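Protein deadlock (Drosophila melanogaster, PDB 5XYV) binds the chromoshadow-domain protein Rhino directly through its N-terminal region, as part of the Rhino-Deadlock-Cutoff complex, and is required for oogenesis and germline maintenance. Local coordinates at residues K12-W16 against F36-F40. Residues are numbered along the deposited sequence.
Sequences KLSCW and FFKGF
Two helical turns, 12-16 and 36-40, face each other with their axes 11.6 Å apart at closest approach and their N-to-C directions at 142°, roughly antiparallel. Both backbones are regular alpha-helix, each closed by a backbone hydrogen bond of 2.8 Å, Trp16 N to Lys12 O and Phe40 N to Phe36 O. No hydrogen bond crosses between them; aromatic rings fill the wide gap. Lys12 sends its amine away, but its carbonyl O lies 3.2 Å from Phe40 CZ, at the ring edge, and its CB is 4.1 Å from Phe40 CE2. Leu13 starts away from the partner helix, yet its m,t rotamer brings CD2 to 3.9 Å from Phe37 CZ. Cys15 CB touches Phe40 CZ at 4.2 Å. Trp16, buried, is the centre of the contact: with chi1 t its indole reaches across to all three phenylalanines, and its CA is 7.8 Å from that of Phe37. Phe37, also t, turns its ring edge to the five-membered ring in an edge-to-face pair (centroids 4.6 Å, planes 56°), while Phe37 CA makes a CH-pi contact 4.1 Å from the six-membered ring centroid. Trp16 CE3 lies over the face of the Phe40 ring, 3.7 Å from CG, and Trp16 CH2 meets Phe36 CB at 4.0 Å. Trp16, Phe37 and Phe40 form an aromatic cluster, part of the packing between helices 9-23 and 30-45 of a helical hairpin in the Rhino-binding region. Trp44 extends it edge-to-face from Phe40; Phe30 of the Rhino chain packs on Cys15, and Met23 of the Rhino chain on Phe36.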
ATOM      1  N   LYS C  12     -13.933 -17.024   4.791  1.00 17.43           N
ATOM      2  CA  LYS C  12     -13.079 -16.279   5.697  1.00 18.44           C
ATOM      3  C   LYS C  12     -12.455 -17.199   6.759  1.00 16.99           C
ATOM      4  O   LYS C  12     -11.288 -17.059   7.113  1.00 17.57           O
ATOM      5  CB  LYS C  12     -13.861 -15.157   6.359  1.00 22.82           C
ATOM      6  CG  LYS C  12     -14.436 -14.139   5.402  1.00 23.08           C
ATOM      7  CD  LYS C  12     -15.580 -13.390   6.081  1.00 21.61           C
ATOM      8  CE  LYS C  12     -16.155 -12.350   5.157  1.00 26.65           C
ATOM      9  NZ  LYS C  12     -17.312 -11.662   5.763  1.00 26.59           N
ATOM     10  N   LEU C  13     -13.226 -18.150   7.259  1.00 15.85           N
ATOM     11  CA  LEU C  13     -12.680 -19.084   8.249  1.00 19.83           C
ATOM     12  C   LEU C  13     -11.525 -19.939   7.672  1.00 20.82           C
ATOM     13  O   LEU C  13     -10.550 -20.208   8.366  1.00 19.37           O
ATOM     14  CB  LEU C  13     -13.793 -19.988   8.807  1.00 19.73           C
ATOM     15  CG  LEU C  13     -14.877 -19.257   9.611  1.00 22.26           C
ATOM     16  CD1 LEU C  13     -15.793 -20.213  10.379  1.00 23.59           C
ATOM     17  CD2 LEU C  13     -14.273 -18.214  10.536  1.00 19.65           C
ATOM     18  N   SER C  14     -11.635 -20.345   6.409  1.00 19.34           N
ATOM     19  CA  SER C  14     -10.582 -21.087   5.735  1.00 17.29           C
ATOM     20  C   SER C  14      -9.313 -20.251   5.626  1.00 18.12           C
ATOM     21  O   SER C  14      -8.203 -20.731   5.903  1.00 19.85           O
ATOM     22  CB  SER C  14     -11.046 -21.518   4.344  1.00 21.77           C
ATOM     23  OG  SER C  14     -12.159 -22.376   4.456  1.00 28.46           O
ATOM     24  N   CYS C  15      -9.486 -18.995   5.245  1.00 12.86           N
ATOM     25  CA  CYS C  15      -8.379 -18.055   5.194  1.00 17.15           C
ATOM     26  C   CYS C  15      -7.764 -17.856   6.572  1.00 16.14           C
ATOM     27  O   CYS C  15      -6.554 -17.741   6.687  1.00 18.67           O
ATOM     28  CB  CYS C  15      -8.822 -16.698   4.615  1.00 16.20           C
ATOM     29  SG  CYS C  15      -9.202 -16.721   2.863  1.00 43.18           S
ATOM     30  N   TRP C  16      -8.596 -17.848   7.614  1.00 14.71           N
ATOM     31  CA  TRP C  16      -8.067 -17.753   8.970  1.00 16.08           C
ATOM     32  C   TRP C  16      -7.218 -18.962   9.260  1.00 16.69           C
ATOM     33  O   TRP C  16      -6.136 -18.853   9.820  1.00 16.59           O
ATOM     34  CB  TRP C  16      -9.187 -17.635  10.017  1.00 19.82           C
ATOM     35  CG  TRP C  16      -8.673 -17.481  11.431  1.00 21.47           C
ATOM     36  CD1 TRP C  16      -8.825 -18.364  12.473  1.00 23.23           C
ATOM     37  CD2 TRP C  16      -7.919 -16.376  11.955  1.00 24.26           C
ATOM     38  NE1 TRP C  16      -8.217 -17.868  13.610  1.00 22.65           N
ATOM     39  CE2 TRP C  16      -7.650 -16.650  13.316  1.00 23.15           C
ATOM     40  CE3 TRP C  16      -7.439 -15.179  11.404  1.00 20.30           C
ATOM     41  CZ2 TRP C  16      -6.935 -15.767  14.130  1.00 23.90           C
ATOM     42  CZ3 TRP C  16      -6.720 -14.312  12.217  1.00 23.12           C
ATOM     43  CH2 TRP C  16      -6.481 -14.607  13.558  1.00 19.89           C
ATOM     44  N   PHE C  36      -6.905 -10.601  17.360  1.00 28.29           N
ATOM     45  CA  PHE C  36      -6.610 -10.617  15.937  1.00 26.85           C
ATOM     46  C   PHE C  36      -7.741 -11.222  15.121  1.00 26.93           C
ATOM     47  O   PHE C  36      -8.044 -10.741  14.029  1.00 29.12           O
ATOM     48  CB  PHE C  36      -5.316 -11.394  15.667  1.00 28.32           C
ATOM     49  CG  PHE C  36      -4.090 -10.591  15.908  1.00 28.49           C
ATOM     50  CD1 PHE C  36      -4.054  -9.255  15.544  1.00 28.71           C
ATOM     51  CD2 PHE C  36      -2.982 -11.154  16.499  1.00 24.95           C
ATOM     52  CE1 PHE C  36      -2.927  -8.498  15.783  1.00 28.42           C
ATOM     53  CE2 PHE C  36      -1.853 -10.409  16.724  1.00 25.75           C
ATOM     54  CZ  PHE C  36      -1.825  -9.084  16.375  1.00 31.00           C
ATOM     55  N   PHE C  37      -8.365 -12.270  15.643  1.00 28.09           N
ATOM     56  CA  PHE C  37      -9.470 -12.892  14.930  1.00 30.32           C
ATOM     57  C   PHE C  37     -10.664 -11.947  14.831  1.00 30.11           C
ATOM     58  O   PHE C  37     -11.324 -11.875  13.787  1.00 26.72           O
ATOM     59  CB  PHE C  37      -9.893 -14.202  15.595  1.00 21.91           C
ATOM     60  CG  PHE C  37     -11.046 -14.874  14.903  1.00 27.38           C
ATOM     61  CD1 PHE C  37     -10.903 -15.366  13.612  1.00 27.02           C
ATOM     62  CD2 PHE C  37     -12.281 -15.015  15.542  1.00 32.97           C
ATOM     63  CE1 PHE C  37     -11.967 -15.980  12.964  1.00 28.35           C
ATOM     64  CE2 PHE C  37     -13.341 -15.626  14.915  1.00 25.63           C
ATOM     65  CZ  PHE C  37     -13.190 -16.110  13.621  1.00 30.33           C
ATOM     66  N   LYS C  38     -10.935 -11.222  15.911  1.00 33.23           N
ATOM     67  CA  LYS C  38     -12.029 -10.257  15.922  1.00 32.88           C
ATOM     68  C   LYS C  38     -11.800  -9.118  14.923  1.00 33.94           C
ATOM     69  O   LYS C  38     -12.729  -8.651  14.276  1.00 36.79           O
ATOM     70  CB  LYS C  38     -12.221  -9.689  17.328  1.00 38.81           C
ATOM     71  CG  LYS C  38     -13.400  -8.726  17.456  1.00 44.49           C
ATOM     72  CD  LYS C  38     -13.568  -8.295  18.904  1.00 51.24           C
ATOM     73  CE  LYS C  38     -14.744  -7.359  19.100  1.00 55.09           C
ATOM     74  NZ  LYS C  38     -14.821  -6.981  20.538  1.00 60.68           N
ATOM     75  N   GLY C  39     -10.559  -8.672  14.803  1.00 27.86           N
ATOM     76  CA  GLY C  39     -10.225  -7.664  13.820  1.00 31.98           C
ATOM     77  C   GLY C  39     -10.164  -8.243  12.409  1.00 30.45           C
ATOM     78  O   GLY C  39     -10.370  -7.534  11.427  1.00 28.61           O
ATOM     79  N   PHE C  40      -9.877  -9.534  12.303  1.00 29.87           N
ATOM     80  CA  PHE C  40      -9.893 -10.200  10.997  1.00 26.07           C
ATOM     81  C   PHE C  40     -11.292 -10.218  10.408  1.00 22.14           C
ATOM     82  O   PHE C  40     -11.470 -10.002   9.224  1.00 24.10           O
ATOM     83  CB  PHE C  40      -9.348 -11.619  11.138  1.00 22.23           C
ATOM     84  CG  PHE C  40      -9.634 -12.506   9.961  1.00 20.35           C
ATOM     85  CD1 PHE C  40      -8.917 -12.365   8.768  1.00 20.38           C
ATOM     86  CD2 PHE C  40     -10.593 -13.500  10.051  1.00 19.01           C
ATOM     87  CE1 PHE C  40      -9.178 -13.204   7.676  1.00 23.92           C
ATOM     88  CE2 PHE C  40     -10.831 -14.360   8.973  1.00 22.34           C
ATOM     89  CZ  PHE C  40     -10.129 -14.196   7.782  1.00 20.86           C
TER